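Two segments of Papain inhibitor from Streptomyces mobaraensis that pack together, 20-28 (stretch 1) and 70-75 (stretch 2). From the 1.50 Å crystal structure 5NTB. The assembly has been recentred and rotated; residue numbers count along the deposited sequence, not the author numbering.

Stretch 1, residues 20-28: YGACGTPID
Stretch 2 70-75: PVRDKC

Stretch 1 folds a tight turn against one strand of the same chain. Residues 70-75 belong to a strand that begins earlier; its backbone is extended except at Arg72 (phi/psi -132/-3). Residues 21-24 form a type I beta turn, closed by Gly24 N to Gly21 O at 2.8 Å, and Gly21 N also bonds to Thr25 O at 3.1 Å. Residues 26-28 then run as strand. In register, Ala22 CA lies 4.6 Å from Asp73 CA, and Cys23 CA lies 5.6 Å from Arg72 CA, so the chain numbering rises in stretch 1 as it falls in stretch 2 across these two pairs. Together the two stretches bury 340 Å².

Arg72 is the most covered residue, losing 81 Å² to stretch 1. CA-to-CB points sideways. Chi1 is m, chi2 is off-well at -119°, chi3 is t and chi4 is -97°. The aliphatic part of the side chain does the packing: Arg72 CB is 4.0 Å from Ile27 CG2, and Arg72 CD is 4.0 Å from Thr25 OG1. Two waters complete the contact. Water 1 accepts from Thr25 N at 3.1 Å and donates to Arg72 O at 2.7 Å. Water 2 accepts from Arg72 NH1 at 3.1 Å and bonds to Thr25 OG1 at 2.8 Å. Thr25 has chi1 p.

Asp73 supplies the direct polar link. Its phi/psi is -158/169, chi1 is -153° (t) and chi2 is -7°. CA-to-CB points sideways, but the carboxylate comes nearer to stretch 1. Asp73 OD1 accepts from Ala22 N at 2.8 Å, with an N-H...O angle of 152°, and from Lys74 N at 2.9 Å. Asp73 OD1 thus holds both the turn and the next residue of its own strand. Both Asp73 oxygens are hydrogen-bonded, OD2 elsewhere in the structure, which suits a buried acid. Asp73 OD2 also lies 3.5 Å from Ile27 CD1.

Ala22 loses 51 Å², with phi/psi of -66/-17. Ala22 CB points toward stretch 2 and meets Lys74 CB at 3.6 Å. The short methyl fits this close approach, while the all-t Lys74 chain leads away.

Gly21, at -81/180, has CA 3.8 Å from Arg72 O and 3.5 Å from Asp73 OD1. An ideal CB on Gly21 would clash with Arg72 O at 2.4 Å. Gly24, at 84/17, suits its positive phi, where a CB would be jammed against the preceding carbonyl oxygen.

The CA-to-CB bond of Cys23 (-80/-7, chi1 m) points toward the strand. Cys23 SG is 4.1 Å from Val71 O and is covalently bonded elsewhere in the structure. Ile27 (chi1 p, chi2 t) adds buried hydrocarbon.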

# COMPACT_ATOMS: atom_id res chain seq x y z
N TYR A 20 -14.55 2.71 -4.49
CA TYR A 20 -14.34 1.41 -3.85
C TYR A 20 -13.01 0.85 -4.30
O TYR A 20 -12.71 0.85 -5.50
CB TYR A 20 -15.46 0.43 -4.19
CG TYR A 20 -16.83 0.85 -3.72
CD1 TYR A 20 -17.07 1.14 -2.39
CD2 TYR A 20 -17.87 0.96 -4.62
CE1 TYR A 20 -18.33 1.54 -1.96
CE2 TYR A 20 -19.12 1.36 -4.21
CZ TYR A 20 -19.35 1.64 -2.89
OH TYR A 20 -20.61 2.03 -2.49
N GLY A 21 -12.20 0.38 -3.35
CA GLY A 21 -10.97 -0.29 -3.68
C GLY A 21 -11.20 -1.75 -4.06
O GLY A 21 -12.32 -2.26 -4.08
N ALA A 22 -10.11 -2.43 -4.39
CA ALA A 22 -10.20 -3.83 -4.79
C ALA A 22 -10.67 -4.72 -3.65
O ALA A 22 -11.10 -5.86 -3.90
CB ALA A 22 -8.85 -4.32 -5.30
N CYS A 23 -10.60 -4.25 -2.41
CA CYS A 23 -11.18 -5.01 -1.32
C CYS A 23 -12.69 -4.84 -1.24
O CYS A 23 -13.34 -5.55 -0.46
CB CYS A 23 -10.53 -4.60 0.01
SG CYS A 23 -8.80 -5.15 0.15
N GLY A 24 -13.26 -3.94 -2.04
CA GLY A 24 -14.70 -3.76 -2.02
C GLY A 24 -15.20 -2.83 -0.94
O GLY A 24 -16.39 -2.85 -0.62
N THR A 25 -14.33 -2.02 -0.36
CA THR A 25 -14.73 -1.10 0.68
C THR A 25 -14.52 0.34 0.22
O THR A 25 -13.70 0.60 -0.67
CB THR A 25 -13.95 -1.34 1.98
OG1 THR A 25 -12.57 -1.01 1.78
CG2 THR A 25 -14.06 -2.80 2.40
N PRO A 26 -15.27 1.29 0.78
CA PRO A 26 -15.15 2.68 0.33
C PRO A 26 -13.83 3.29 0.78
O PRO A 26 -13.44 3.19 1.94
CB PRO A 26 -16.34 3.37 1.00
CG PRO A 26 -16.65 2.53 2.18
CD PRO A 26 -16.37 1.12 1.75
N ILE A 27 -13.14 3.93 -0.17
CA ILE A 27 -11.86 4.56 0.11
C ILE A 27 -11.87 5.99 -0.43
O ILE A 27 -12.55 6.31 -1.41
CB ILE A 27 -10.68 3.77 -0.50
CG1 ILE A 27 -10.75 3.77 -2.03
CG2 ILE A 27 -10.66 2.36 0.05
CD1 ILE A 27 -9.47 3.25 -2.70
N ASP A 28 -11.11 6.84 0.24
CA ASP A 28 -10.81 8.19 -0.25
C ASP A 28 -9.32 8.38 0.00
O ASP A 28 -8.91 8.71 1.11
CB ASP A 28 -11.65 9.23 0.47
CG ASP A 28 -11.29 10.65 0.04
OD1 ASP A 28 -10.38 10.82 -0.79
OD2 ASP A 28 -11.95 11.59 0.52
N PRO A 70 -3.52 0.38 6.50
CA PRO A 70 -4.21 -0.83 6.05
C PRO A 70 -4.12 -1.05 4.55
O PRO A 70 -4.15 -0.11 3.76
CB PRO A 70 -5.66 -0.57 6.47
CG PRO A 70 -5.78 0.93 6.44
CD PRO A 70 -4.45 1.42 6.96
N VAL A 71 -4.05 -2.32 4.17
CA VAL A 71 -4.22 -2.71 2.78
C VAL A 71 -5.69 -2.58 2.42
O VAL A 71 -6.55 -3.23 3.02
CB VAL A 71 -3.74 -4.15 2.54
CG1 VAL A 71 -4.05 -4.57 1.11
CG2 VAL A 71 -2.25 -4.29 2.87
N ARG A 72 -5.99 -1.76 1.42
CA ARG A 72 -7.37 -1.56 1.00
C ARG A 72 -7.56 -1.67 -0.51
O ARG A 72 -8.70 -1.57 -0.98
CB ARG A 72 -7.87 -0.18 1.45
CG ARG A 72 -7.81 0.02 2.94
CD ARG A 72 -9.18 0.26 3.51
NE ARG A 72 -9.17 0.55 4.94
CZ ARG A 72 -9.39 -0.35 5.89
NH1 ARG A 72 -9.63 -1.62 5.58
NH2 ARG A 72 -9.39 0.02 7.17
N ASP A 73 -6.50 -1.87 -1.27
CA ASP A 73 -6.64 -1.75 -2.72
C ASP A 73 -5.51 -2.52 -3.38
O ASP A 73 -4.55 -2.95 -2.73
CB ASP A 73 -6.63 -0.27 -3.12
CG ASP A 73 -7.38 0.03 -4.42
OD1 ASP A 73 -7.83 -0.89 -5.12
OD2 ASP A 73 -7.47 1.23 -4.75
N LYS A 74 -5.65 -2.69 -4.69
CA LYS A 74 -4.71 -3.39 -5.54
C LYS A 74 -4.11 -2.40 -6.53
O LYS A 74 -4.83 -1.54 -7.05
CB LYS A 74 -5.42 -4.52 -6.29
CG LYS A 74 -4.58 -5.33 -7.27
CD LYS A 74 -5.41 -6.54 -7.68
CE LYS A 74 -4.93 -7.23 -8.93
NZ LYS A 74 -5.95 -8.26 -9.28
N CYS A 75 -2.81 -2.52 -6.79
CA CYS A 75 -2.13 -1.71 -7.79
C CYS A 75 -1.77 -2.62 -8.96
O CYS A 75 -0.77 -3.35 -8.89
CB CYS A 75 -0.87 -1.07 -7.19
SG CYS A 75 0.05 -0.07 -8.36
O HOH W 1 -11.33 -1.27 -0.81
O HOH W 2 -10.44 -2.51 2.77